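Putative dehydrogenase (Pseudarthrobacter phenanthrenivorans, PDB 6A3F) catalyses the NAD(+)-dependent oxidation of levoglucosan to 3-dehydrolevoglucosan and belongs, as a homotetramer, to the Gfo/Idh/MocA family of oxidoreductases. Local coordinates at residues Thr101-His104 / Leu105-Glu108; Arg196-Lys199 / Ser200-Gly203. All coordinates share one frame; numbering follows the deposited sequence.

Contact 1: residues Thr101-His104 / Leu105-Glu108; sequences TPNH and LHAE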
ATOM      1  N   THR B 101      29.574  15.336 -16.087  1.00 27.49           N
ATOM      2  CA  THR B 101      29.063  16.173 -17.165  1.00 27.86           C
ATOM      3  C   THR B 101      27.936  15.436 -17.912  1.00 32.07           C
ATOM      4  O   THR B 101      27.778  14.190 -17.812  1.00 28.59           O
ATOM      5  CB  THR B 101      30.184  16.450 -18.187  1.00 28.88           C
ATOM      6  OG1 THR B 101      30.503  15.219 -18.837  1.00 25.68           O
ATOM      7  CG2 THR B 101      31.469  17.005 -17.598  1.00 29.19           C
ATOM      8  N   PRO B 102      27.282  16.145 -18.829  1.00 29.73           N
ATOM      9  CA  PRO B 102      26.471  15.469 -19.823  1.00 29.98           C
ATOM     10  C   PRO B 102      27.219  14.445 -20.691  1.00 29.32           C
ATOM     11  O   PRO B 102      28.458  14.439 -20.757  1.00 27.38           O
ATOM     12  CB  PRO B 102      25.918  16.626 -20.677  1.00 32.08           C
ATOM     13  CG  PRO B 102      25.903  17.801 -19.684  1.00 29.97           C
ATOM     14  CD  PRO B 102      27.220  17.608 -18.973  1.00 31.47           C
ATOM     15  N   ASN B 103      26.434  13.592 -21.367  1.00 26.27           N
ATOM     16  CA  ASN B 103      26.933  12.318 -21.971  1.00 31.76           C
ATOM     17  C   ASN B 103      27.983  12.605 -23.057  1.00 27.88           C
ATOM     18  O   ASN B 103      28.801  11.743 -23.350  1.00 31.65           O
ATOM     19  CB  ASN B 103      25.800  11.470 -22.584  1.00 33.84           C
ATOM     20  CG  ASN B 103      24.561  11.386 -21.718  1.00 34.62           C
ATOM     21  OD1 ASN B 103      24.629  11.750 -20.545  1.00 38.88           O
ATOM     22  ND2 ASN B 103      23.439  10.914 -22.266  1.00 31.17           N
ATOM     23  N   HIS B 104      27.891  13.769 -23.698  1.00 28.12           N
ATOM     24  CA  HIS B 104      28.731  14.054 -24.859  1.00 32.15           C
ATOM     25  C   HIS B 104      30.193  14.270 -24.462  1.00 34.30           C
ATOM     26  O   HIS B 104      31.083  14.068 -25.319  1.00 32.89           O
ATOM     27  CB  HIS B 104      28.157  15.227 -25.664  1.00 33.96           C
ATOM     28  CG  HIS B 104      28.263  16.564 -25.022  1.00 36.93           C
ATOM     29  ND1 HIS B 104      27.780  16.825 -23.752  1.00 37.74           N
ATOM     30  CD2 HIS B 104      28.772  17.734 -25.490  1.00 39.07           C
ATOM     31  CE1 HIS B 104      27.996  18.095 -23.451  1.00 39.39           C
ATOM     32  NE2 HIS B 104      28.620  18.678 -24.502  1.00 37.06           N
ATOM     33  N   LEU B 105      30.482  14.617 -23.197  1.00 31.66           N
ATOM     34  CA  LEU B 105      31.870  14.893 -22.765  1.00 30.20           C
ATOM     35  C   LEU B 105      32.496  13.737 -21.989  1.00 32.10           C
ATOM     36  O   LEU B 105      33.673  13.798 -21.706  1.00 31.74           O
ATOM     37  CB  LEU B 105      31.875  16.150 -21.899  1.00 34.56           C
ATOM     38  CG  LEU B 105      31.383  17.406 -22.615  1.00 37.89           C
ATOM     39  CD1 LEU B 105      31.209  18.561 -21.634  1.00 38.94           C
ATOM     40  CD2 LEU B 105      32.320  17.778 -23.763  1.00 42.21           C
ATOM     41  N   HIS B 106      31.767  12.686 -21.672  1.00 28.76           N
ATOM     42  CA  HIS B 106      32.378  11.586 -20.905  1.00 28.44           C
ATOM     43  C   HIS B 106      33.653  11.021 -21.542  1.00 26.64           C
ATOM     44  O   HIS B 106      34.602  10.736 -20.825  1.00 28.86           O
ATOM     45  CB  HIS B 106      31.411  10.409 -20.736  1.00 27.50           C
ATOM     46  CG  HIS B 106      30.214  10.747 -19.919  1.00 29.28           C
ATOM     47  ND1 HIS B 106      29.196   9.852 -19.730  1.00 25.52           N
ATOM     48  CD2 HIS B 106      29.839  11.881 -19.287  1.00 28.86           C
ATOM     49  CE1 HIS B 106      28.244  10.422 -19.022  1.00 24.18           C
ATOM     50  NE2 HIS B 106      28.609  11.650 -18.729  1.00 26.67           N
ATOM     51  N   ALA B 107      33.645  10.767 -22.850  1.00 26.26           N
ATOM     52  CA  ALA B 107      34.675   9.938 -23.449  1.00 27.56           C
ATOM     53  C   ALA B 107      35.996  10.708 -23.480  1.00 27.50           C
ATOM     54  O   ALA B 107      37.026  10.172 -23.091  1.00 31.56           O
ATOM     55  CB  ALA B 107      34.246   9.491 -24.823  1.00 29.14           C
ATOM     56  N   GLU B 108      35.965  11.960 -23.896  1.00 33.37           N
ATOM     57  CA  GLU B 108      37.215  12.720 -23.989  1.00 34.88           C
ATOM     58  C   GLU B 108      37.895  12.796 -22.629  1.00 35.89           C
ATOM     59  O   GLU B 108      39.103  12.638 -22.495  1.00 33.53           O
ATOM     60  CB  GLU B 108      36.994  14.186 -24.330  1.00 38.50           C
ATOM     61  CG  GLU B 108      36.493  14.424 -25.717  1.00 49.19           C
ATOM     62  CD  GLU B 108      35.918  15.822 -25.802  1.00 55.10           C
ATOM     63  OE1 GLU B 108      36.626  16.791 -25.358  1.00 54.53           O
ATOM     64  OE2 GLU B 108      34.760  15.932 -26.260  1.00 52.92           O
TER
HETATM   65  O   HOH W   1      31.233  11.281 -24.539  1.00 27.70           O
HETATM   66  O   HOH W   2      33.641  12.907 -25.429  1.00 32.55           O

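Contact 2: residues Arg196-Lys199 / Ser200-Gly203; sequences RFQK and SIAG. With SO4 (sulfate ion), chain E.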
ATOM      1  N   ARG B 196      18.932  16.929 -22.737  1.00 26.72           N
ATOM      2  CA  ARG B 196      18.391  15.570 -22.555  1.00 25.54           C
ATOM      3  C   ARG B 196      17.382  15.231 -23.659  1.00 25.38           C
ATOM      4  O   ARG B 196      17.012  14.054 -23.792  1.00 26.07           O
ATOM      5  CB  ARG B 196      17.691  15.424 -21.182  1.00 27.28           C
ATOM      6  CG  ARG B 196      18.619  15.503 -19.984  1.00 30.19           C
ATOM      7  CD  ARG B 196      17.905  15.217 -18.671  1.00 31.46           C
ATOM      8  NE  ARG B 196      18.878  15.080 -17.607  1.00 39.05           N
ATOM      9  CZ  ARG B 196      19.525  16.093 -17.057  1.00 42.20           C
ATOM     10  NH1 ARG B 196      19.243  17.334 -17.435  1.00 46.14           N
ATOM     11  NH2 ARG B 196      20.489  15.866 -16.178  1.00 37.08           N
ATOM     12  N   PHE B 197      16.955  16.210 -24.481  1.00 25.18           N
ATOM     13  CA  PHE B 197      16.052  15.933 -25.574  1.00 25.30           C
ATOM     14  C   PHE B 197      16.776  16.019 -26.922  1.00 29.62           C
ATOM     15  O   PHE B 197      16.096  16.025 -27.949  1.00 30.85           O
ATOM     16  CB  PHE B 197      14.831  16.853 -25.516  1.00 26.59           C
ATOM     17  CG  PHE B 197      14.011  16.647 -24.271  1.00 25.77           C
ATOM     18  CD1 PHE B 197      13.149  15.566 -24.165  1.00 23.96           C
ATOM     19  CD2 PHE B 197      14.169  17.472 -23.170  1.00 27.62           C
ATOM     20  CE1 PHE B 197      12.438  15.332 -23.003  1.00 23.59           C
ATOM     21  CE2 PHE B 197      13.493  17.212 -21.986  1.00 27.61           C
ATOM     22  CZ  PHE B 197      12.623  16.148 -21.903  1.00 24.71           C
ATOM     23  N   GLN B 198      18.103  15.963 -26.927  1.00 31.46           N
ATOM     24  CA  GLN B 198      18.847  16.214 -28.184  1.00 31.64           C
ATOM     25  C   GLN B 198      19.761  15.033 -28.465  1.00 31.10           C
ATOM     26  O   GLN B 198      20.729  14.856 -27.768  1.00 27.57           O
ATOM     27  CB  GLN B 198      19.657  17.505 -28.052  1.00 33.95           C
ATOM     28  CG  GLN B 198      18.785  18.725 -27.861  1.00 35.69           C
ATOM     29  CD  GLN B 198      19.524  20.015 -28.090  1.00 45.84           C
ATOM     30  OE1 GLN B 198      20.244  20.515 -27.216  1.00 50.50           O
ATOM     31  NE2 GLN B 198      19.296  20.593 -29.256  1.00 49.42           N
ATOM     32  N   LYS B 199      19.475  14.265 -29.522  1.00 31.06           N
ATOM     33  CA  LYS B 199      20.228  13.065 -29.830  1.00 29.86           C
ATOM     34  C   LYS B 199      21.722  13.378 -29.976  1.00 28.20           C
ATOM     35  O   LYS B 199      22.548  12.505 -29.730  1.00 31.18           O
ATOM     36  CB  LYS B 199      19.650  12.446 -31.109  1.00 36.25           C
ATOM     37  CG  LYS B 199      20.351  11.219 -31.670  1.00 39.83           C
ATOM     38  CD  LYS B 199      19.600  10.726 -32.911  1.00 44.39           C
ATOM     39  CE  LYS B 199      19.955   9.318 -33.303  1.00 50.79           C
ATOM     40  NZ  LYS B 199      21.377   9.228 -33.710  1.00 51.87           N
ATOM     41  N   SER B 200      22.060  14.575 -30.449  1.00 33.18           N
ATOM     42  CA  SER B 200      23.478  14.946 -30.745  1.00 33.65           C
ATOM     43  C   SER B 200      24.290  15.142 -29.450  1.00 35.47           C
ATOM     44  O   SER B 200      25.517  15.014 -29.477  1.00 33.93           O
ATOM     45  CB  SER B 200      23.553  16.175 -31.657  1.00 34.49           C
ATOM     46  OG  SER B 200      23.016  17.317 -31.016  1.00 32.40           O
ATOM     47  N   ILE B 201      23.623  15.358 -28.305  1.00 33.18           N
ATOM     48  CA  ILE B 201      24.310  15.509 -26.993  1.00 32.35           C
ATOM     49  C   ILE B 201      24.076  14.256 -26.133  1.00 28.90           C
ATOM     50  O   ILE B 201      25.017  13.613 -25.674  1.00 31.52           O
ATOM     51  CB  ILE B 201      23.819  16.797 -26.316  1.00 32.41           C
ATOM     52  CG1 ILE B 201      23.962  17.990 -27.265  1.00 40.23           C
ATOM     53  CG2 ILE B 201      24.557  17.049 -25.007  1.00 32.36           C
ATOM     54  CD1 ILE B 201      25.400  18.231 -27.687  1.00 43.21           C
ATOM     55  N   ALA B 202      22.821  13.897 -25.960  1.00 28.52           N
ATOM     56  CA  ALA B 202      22.447  12.771 -25.057  1.00 27.15           C
ATOM     57  C   ALA B 202      22.613  11.407 -25.740  1.00 29.30           C
ATOM     58  O   ALA B 202      22.920  10.402 -25.083  1.00 31.03           O
ATOM     59  CB  ALA B 202      21.023  12.978 -24.600  1.00 27.29           C
ATOM     60  N   GLY B 203      22.385  11.327 -27.050  1.00 30.93           N
ATOM     61  CA  GLY B 203      22.486  10.031 -27.742  1.00 30.92           C
ATOM     62  C   GLY B 203      21.138   9.342 -27.849  1.00 32.61           C
ATOM     63  O   GLY B 203      20.760   8.850 -28.928  1.00 33.54           O
TER
HETATM   64  S   SO4 E 401      22.238  19.083 -16.005  1.00 84.96           S
HETATM   65  O1  SO4 E 401      22.670  17.684 -15.745  1.00 81.75           O
HETATM   66  O2  SO4 E 401      20.790  19.120 -16.379  1.00 73.69           O
HETATM   67  O3  SO4 E 401      22.484  19.913 -14.777  1.00 72.94           O
HETATM   68  O4  SO4 E 401      23.048  19.582 -17.151  1.00 71.92           O

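Contact 1: residues Thr101-His104 / Leu105-Glu108
His106 reaches back from the first turn of helix 106-115 to Thr101, across the strand-to-helix loop that follows strand 96-100 of the Rossmann fold. Thr101, Asn103 and His106 all belong to the NADH site.

The hydrogen bonds fix the turn. NE2 of His106 donates to O of Thr101 at 2.8 Å, and the acceptor lies 8° out of the imidazole plane, so the bond is made at the ring edge. ND1 is hydrogen-bonded to O of Leu126, so both ring nitrogens are engaged and the rotation of the imidazole is set. O of Pro102 accepts twice, from OG1 of Thr101 (2.9 Å) and from N of Leu105 (3.2 Å), the donors arriving from opposite faces of its carbonyl plane. OG1 can reach this oxygen because it sits between the backbone N and the carbonyl carbon of its own residue (chi1 68°).

Two CH-pi contacts add to these. CA of Asn103 stands 3.8 Å from the His106 ring centroid, over the face, while CG of Leu105 lies 3.6 Å from the His104 centroid; both are 13° off the ring normal.

Water continues the helical pattern where direct bonds are absent. One molecule joins O of Asn103 to N of Ala107; a second accepts from N of Glu108 (2.9 Å) and lies 2.8 Å from O of His104.

Contact 2: residues Arg196-Lys199 / Ser200-Gly203
Lys199 lays its CG 3.6 Å from O of Gly203, across a short, weakly bonded helical turn in the C-terminal substrate-binding domain. The torsion that puts CG there sets it anti to the backbone N (chi1 176°). The backbone N of Lys199 is hydrogen-bonded to OD1 of Asp263, and its O takes a weak bond from N of Gly203 (2.9 Å). There the helix ends: Gly203 leaves helical angles with phi 94°, a backbone conformation readily taken by glycine.

Gln198 contributes chiefly through its backbone. Its O accepts from N of Ala202 at 2.9 Å and from N of Ile201 at 3.0 Å, so that an i+4 and an i+3 bond share one oxygen. Ser200, bonded directly to Lys199, lies inside the turn so closed.

Arg196, which binds levoglucosan and NADH, reaches a sulfate with its chain extended from CG to NE, NH1 donating to sulfate O2 at 2.6 Å and NH2 to O1 at 2.9 Å. Trp195 NE1 binds the same ion. This grip on a probably crystallisation-derived sulfate shows the guanidinium can hold an anion in this apo pocket, consistent with its role in binding cofactor.

Contact 1 precedes contact 2 in the chain, yet their centres are about 11 Å apart and the two meet directly. Contact 1 lies in the NAD-binding Rossmann domain and runs from the loop after strand 96-100 of the parallel sheet into the first turn of helix 106-115; contact 2 lies in the C-terminal domain, after strand 174-182 of the mixed sheet and on helix 199-202. Asn103 ND2 is 2.9 Å from Ala202 O, a probable hydrogen bond, and His104 ND1 packs 3.5 Å from Ile201 CG2. Helix 199-202 therefore abuts the cofactor loop, bringing NADH-binding residues of contact 1 together with Arg196, which binds both NADH and levoglucosan, at the junction of the domains.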